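Side-chain contacts in branched-chain-amino-acid aminotransferase (Pseudomonas sp. UW4, PDB 6JIF), which catalyses the pyridoxal-5'-phosphate-dependent transfer of amino groups between branched-chain amino acids and 2-oxo acids: residues B[42-45]-B[50-53]; B[277-282]-B[338-343]. All coordinates share one frame; numbering follows the deposited sequence.

Contact 1: residues B[42-45]-B[50-53]; sequences YLSY and EWDK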
loop_
_atom_site.group_PDB
_atom_site.type_symbol
_atom_site.label_atom_id
_atom_site.label_comp_id
_atom_site.label_asym_id
_atom_site.label_seq_id
_atom_site.Cartn_x
_atom_site.Cartn_y
_atom_site.Cartn_z
ATOM N N TYR B 42 12.665 -19.032 7.458
ATOM C CA TYR B 42 12.112 -18.826 8.795
ATOM C C TYR B 42 10.635 -18.452 8.760
ATOM O O TYR B 42 10.183 -17.624 7.941
ATOM C CB TYR B 42 12.901 -17.715 9.486
ATOM C CG TYR B 42 12.514 -17.472 10.895
ATOM C CD1 TYR B 42 13.077 -18.191 11.895
ATOM C CD2 TYR B 42 11.631 -16.441 11.223
ATOM C CE1 TYR B 42 12.739 -17.950 13.232
ATOM C CE2 TYR B 42 11.279 -16.182 12.548
ATOM C CZ TYR B 42 11.840 -16.947 13.543
ATOM O OH TYR B 42 11.549 -16.737 14.865
ATOM N N LEU B 43 9.890 -18.996 9.714
ATOM C CA LEU B 43 8.460 -18.734 9.794
ATOM C C LEU B 43 8.044 -18.668 11.266
ATOM O O LEU B 43 8.307 -19.596 12.031
ATOM C CB LEU B 43 7.670 -19.823 9.064
ATOM C CG LEU B 43 6.140 -19.693 8.998
ATOM C CD1 LEU B 43 5.677 -18.519 8.152
ATOM C CD2 LEU B 43 5.630 -21.000 8.434
ATOM N N SER B 44 7.382 -17.573 11.653
ATOM C CA SER B 44 6.973 -17.397 13.040
ATOM C C SER B 44 5.602 -16.727 13.079
ATOM O O SER B 44 5.360 -15.771 12.351
ATOM C CB SER B 44 8.041 -16.578 13.797
ATOM O OG SER B 44 7.588 -16.216 15.112
ATOM N N TYR B 45 4.693 -17.212 13.933
ATOM C CA TYR B 45 3.340 -16.650 14.013
ATOM C C TYR B 45 3.161 -15.787 15.257
ATOM O O TYR B 45 3.632 -16.136 16.336
ATOM C CB TYR B 45 2.282 -17.763 14.044
ATOM C CG TYR B 45 2.171 -18.547 12.758
ATOM C CD1 TYR B 45 2.962 -19.668 12.534
ATOM C CD2 TYR B 45 1.255 -18.188 11.795
ATOM C CE1 TYR B 45 2.848 -20.392 11.351
ATOM C CE2 TYR B 45 1.126 -18.897 10.619
ATOM C CZ TYR B 45 1.927 -19.994 10.391
ATOM O OH TYR B 45 1.793 -20.711 9.200
ATOM N N GLU B 50 1.682 -12.840 21.430
ATOM C CA GLU B 50 3.068 -13.272 21.485
ATOM C C GLU B 50 3.503 -13.905 20.181
ATOM O O GLU B 50 2.693 -14.536 19.487
ATOM C CB GLU B 50 3.314 -14.303 22.563
ATOM C CG GLU B 50 3.249 -13.783 23.957
ATOM C CD GLU B 50 3.217 -14.935 24.924
ATOM O OE1 GLU B 50 4.313 -15.503 25.188
ATOM O OE2 GLU B 50 2.099 -15.294 25.380
ATOM N N TRP B 51 4.805 -13.765 19.895
ATOM C CA TRP B 51 5.451 -14.530 18.835
ATOM C C TRP B 51 5.736 -15.937 19.328
ATOM O O TRP B 51 6.085 -16.157 20.501
ATOM C CB TRP B 51 6.768 -13.885 18.375
ATOM C CG TRP B 51 6.608 -12.575 17.625
ATOM C CD1 TRP B 51 6.900 -11.339 18.099
ATOM C CD2 TRP B 51 6.105 -12.389 16.314
ATOM N NE1 TRP B 51 6.630 -10.384 17.168
ATOM C CE2 TRP B 51 6.147 -10.997 16.047
ATOM C CE3 TRP B 51 5.659 -13.248 15.319
ATOM C CZ2 TRP B 51 5.708 -10.445 14.858
ATOM C CZ3 TRP B 51 5.236 -12.689 14.118
ATOM C CH2 TRP B 51 5.276 -11.302 13.894
ATOM N N ASP B 52 5.556 -16.905 18.443
ATOM C CA ASP B 52 5.981 -18.249 18.774
ATOM C C ASP B 52 7.500 -18.331 18.702
ATOM O O ASP B 52 8.195 -17.344 18.469
ATOM C CB ASP B 52 5.291 -19.272 17.876
ATOM C CG ASP B 52 5.663 -19.129 16.419
ATOM O OD1 ASP B 52 6.766 -18.649 16.091
ATOM O OD2 ASP B 52 4.849 -19.545 15.582
ATOM N N LYS B 53 8.034 -19.526 18.879
ATOM C CA LYS B 53 9.482 -19.587 18.887
ATOM C C LYS B 53 10.063 -19.635 17.491
ATOM O O LYS B 53 11.266 -19.469 17.334
ATOM C CB LYS B 53 9.939 -20.808 19.685
ATOM C CG LYS B 53 10.092 -20.539 21.175
ATOM C CD LYS B 53 8.774 -20.082 21.812
ATOM C CE LYS B 53 8.934 -19.669 23.280
ATOM N NZ LYS B 53 9.962 -20.529 23.955
HETATM O O HOH W 1 12.876 -16.926 17.461
HETATM O O HOH W 2 6.430 -21.030 13.584
#
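Tyr45 and Asp52 exchange two hydrogen bonds, one from backbone to backbone and one from backbone to side chain. Asp52 N donates to Tyr45 O over 3.0 Å. In return Tyr45 N points at the carboxylate, its N-H reaching Asp52 OD2 at 2.9 Å with an angle of 162° at the hydrogen. The aspartate thus takes the place that a backbone carbonyl would fill in a regular strand pair, and it can do so because its CG stands between the backbone N and the carbonyl carbon (chi1 64°), which turns the carboxylate toward the neighbouring strand.

Its other oxygen is used as well: Ser44 OG donates to Asp52 OD1 over 2.7 Å, coming from above the carboxylate plane, and Gly54 N is a further donor to the same OD1. A water 2.9 Å from Asp52 OD2 gives its second hydrogen to Leu43 O. With both oxygens engaged, the carboxylate is fixed in its rotation, and the gathered donors would be expected to favour its charged form. Asp52 OD2 also lies at the edge of the Tyr45 ring, in its plane, 3.6 Å from Tyr45 CD1.

The indole of Trp51 lies obliquely by the Ser44 hydroxyl, its CE3 3.5 Å from Ser44 OG, while its NE1 is tied to Gln114 O. Further along, Tyr42 OH and Lys53 O share a bridging water.

Strands 41-47 and 50-57 form a beta hairpin, and the latter is an outermost strand of the antiparallel sheet within this chain. After Trp51 the second strand gives way to loop, and there the Asp52 carboxylate adds its bonds to the backbone ladder of the hairpin, which resumes at Leu43 with Thr55.

Contact 2: residues B[277-282]-B[338-343]; sequences KTRLGM and YKELTG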
loop_
_atom_site.group_PDB
_atom_site.type_symbol
_atom_site.label_atom_id
_atom_site.label_comp_id
_atom_site.label_asym_id
_atom_site.label_seq_id
_atom_site.Cartn_x
_atom_site.Cartn_y
_atom_site.Cartn_z
ATOM N N LYS B 277 32.081 10.327 6.486
ATOM C CA LYS B 277 32.524 11.177 7.588
ATOM C C LYS B 277 33.724 10.604 8.313
ATOM O O LYS B 277 34.635 11.352 8.691
ATOM C CB LYS B 277 31.398 11.385 8.586
ATOM C CG LYS B 277 30.347 12.366 8.144
ATOM C CD LYS B 277 29.387 12.596 9.378
ATOM C CE LYS B 277 27.963 13.022 8.972
ATOM N NZ LYS B 277 27.008 12.873 10.128
ATOM N N THR B 278 33.705 9.306 8.614
ATOM C CA THR B 278 34.695 8.748 9.520
ATOM C C THR B 278 35.829 8.003 8.819
ATOM O O THR B 278 36.815 7.652 9.485
ATOM C CB THR B 278 34.033 7.812 10.534
ATOM O OG1 THR B 278 33.565 6.649 9.846
ATOM C CG2 THR B 278 32.823 8.521 11.137
ATOM N N ARG B 279 35.693 7.674 7.538
ATOM C CA ARG B 279 36.766 6.959 6.857
ATOM C C ARG B 279 37.324 7.673 5.632
ATOM O O ARG B 279 38.481 7.413 5.253
ATOM C CB ARG B 279 36.305 5.524 6.484
ATOM C CG ARG B 279 36.111 4.591 7.714
ATOM C CD ARG B 279 37.422 4.260 8.366
ATOM N NE ARG B 279 37.178 3.262 9.418
ATOM C CZ ARG B 279 37.121 1.948 9.202
ATOM N NH1 ARG B 279 37.321 1.470 7.995
ATOM N NH2 ARG B 279 36.873 1.108 10.220
ATOM N N LEU B 280 36.525 8.499 4.945
ATOM C CA LEU B 280 36.967 9.115 3.694
ATOM C C LEU B 280 37.281 10.598 3.809
ATOM O O LEU B 280 37.596 11.216 2.793
ATOM C CB LEU B 280 35.892 8.926 2.613
ATOM C CG LEU B 280 35.634 7.438 2.432
ATOM C CD1 LEU B 280 34.394 7.163 1.653
ATOM C CD2 LEU B 280 36.893 6.838 1.736
ATOM N N GLY B 281 37.153 11.183 4.999
ATOM C CA GLY B 281 37.444 12.586 5.226
ATOM C C GLY B 281 36.518 13.525 4.491
ATOM O O GLY B 281 36.937 14.620 4.113
ATOM N N MET B 282 35.258 13.131 4.300
ATOM C CA MET B 282 34.292 13.940 3.553
ATOM C C MET B 282 33.269 14.640 4.457
ATOM O O MET B 282 32.941 14.165 5.551
ATOM C CB MET B 282 33.544 13.086 2.527
ATOM C CG MET B 282 34.464 12.510 1.460
ATOM S SD MET B 282 33.522 11.368 0.417
ATOM C CE MET B 282 32.538 12.554 -0.464
ATOM N N TYR B 338 32.051 3.483 -3.557
ATOM C CA TYR B 338 31.717 2.094 -3.831
ATOM C C TYR B 338 32.824 1.151 -3.340
ATOM O O TYR B 338 32.546 0.095 -2.749
ATOM C CB TYR B 338 31.515 1.942 -5.324
ATOM C CG TYR B 338 31.198 0.555 -5.746
ATOM C CD1 TYR B 338 29.898 0.096 -5.676
ATOM C CD2 TYR B 338 32.199 -0.286 -6.252
ATOM C CE1 TYR B 338 29.585 -1.164 -6.086
ATOM C CE2 TYR B 338 31.896 -1.578 -6.663
ATOM C CZ TYR B 338 30.584 -2.005 -6.583
ATOM O OH TYR B 338 30.256 -3.288 -6.968
ATOM N N LYS B 339 34.072 1.528 -3.565
ATOM C CA LYS B 339 35.204 0.703 -3.121
ATOM C C LYS B 339 35.166 0.533 -1.606
ATOM O O LYS B 339 35.320 -0.576 -1.086
ATOM C CB LYS B 339 36.511 1.336 -3.547
ATOM C CG LYS B 339 37.734 0.474 -3.090
ATOM C CD LYS B 339 39.059 0.890 -3.740
ATOM C CE LYS B 339 39.750 2.002 -2.964
ATOM N NZ LYS B 339 40.084 3.207 -3.842
ATOM N N GLU B 340 34.940 1.636 -0.890
ATOM C CA GLU B 340 34.964 1.587 0.571
ATOM C C GLU B 340 33.826 0.716 1.108
ATOM O O GLU B 340 34.028 -0.153 1.993
ATOM C CB GLU B 340 34.882 3.014 1.127
ATOM C CG GLU B 340 34.994 3.097 2.656
ATOM C CD GLU B 340 36.419 2.778 3.199
ATOM O OE1 GLU B 340 37.405 2.690 2.415
ATOM O OE2 GLU B 340 36.589 2.686 4.464
ATOM N N LEU B 341 32.630 0.915 0.567
ATOM C CA LEU B 341 31.458 0.228 1.086
ATOM C C LEU B 341 31.515 -1.263 0.775
ATOM O O LEU B 341 31.286 -2.099 1.658
ATOM C CB LEU B 341 30.182 0.859 0.518
ATOM C CG LEU B 341 28.959 0.072 1.063
ATOM C CD1 LEU B 341 28.942 0.008 2.644
ATOM C CD2 LEU B 341 27.649 0.676 0.558
ATOM N N THR B 342 31.829 -1.624 -0.467
ATOM C CA THR B 342 31.969 -3.053 -0.786
ATOM C C THR B 342 33.139 -3.702 -0.046
ATOM O O THR B 342 33.061 -4.884 0.309
ATOM C CB THR B 342 32.107 -3.238 -2.305
ATOM O OG1 THR B 342 33.328 -2.607 -2.789
ATOM C CG2 THR B 342 30.880 -2.599 -2.987
ATOM N N GLY B 343 34.221 -2.952 0.204
ATOM C CA GLY B 343 35.323 -3.512 0.975
ATOM C C GLY B 343 34.917 -3.835 2.405
ATOM O O GLY B 343 35.305 -4.880 2.944
HETATM O O HOH W 3 38.853 2.799 5.565
#
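Glu340 meets both Arg279 and Leu280, one with its carboxylate and the other with its aliphatic stem. The helical segment 338-343 begins with Tyr338, whose carbonyl looks along its own helix: Tyr338 O accepts from Thr342 N and, at 2.8 Å, from Thr342 OG1, the two donors arriving from opposite faces of the carbonyl plane.

At Glu340 the helix turns to the other segment. Glu340 CB packs 4.2 Å from CD1 of Leu280, whose side chain also touches Lys336 and Leu337. The glutamate chain leaves with CG anti to the backbone N (chi1 -176°) and then bends at chi2 (71°), which brings OE2 to 3.5 Å from Arg279 CB. The guanidinium and carboxylate planes are almost perpendicular, and the salt bridge from Arg279 NH1 to Glu340 OE2 is long, 3.8 Å. A water lies between them, though its 2.5 Å approach to Glu340 OE2 is suspiciously short; Arg279 NH1 is bonded more firmly to Glu350 O.

In this class IV aminotransferase the contact ties the turn after helix 267-278, the helix whose start contributes Ile267 and Thr268 to the cofactor pocket, to helix 332-346. Leu341 follows, buried against Thr268, Leu272 and Leu275 of helix 267-278. Thr342 then sets its CG2 over one face of the Tyr338 ring, 3.6 Å above the plane, and Gly343 N continues the helix by bonding to Lys339 O.

Overall arrangement
Both contacts lie at the surface, yet they join different kinds of element in separate parts of the chain: their centres are about 38 Å apart, their nearest atoms about 25 Å. Contact 1 links neighbouring strands of one hairpin in the antiparallel sheet, whereas contact 2 spans 55 intervening residues to join a helix with the turn that ends another, beside the mixed sheet. The chemistry follows. In 42-45/50-53 an acidic side chain takes direct bonds from a backbone amide and a hydroxyl; in 277-282/338-343 the acid meets its arginine by a long salt bridge, with a water between them and leucine packing alongside, and less surface is buried, 139 Å² against 279 Å².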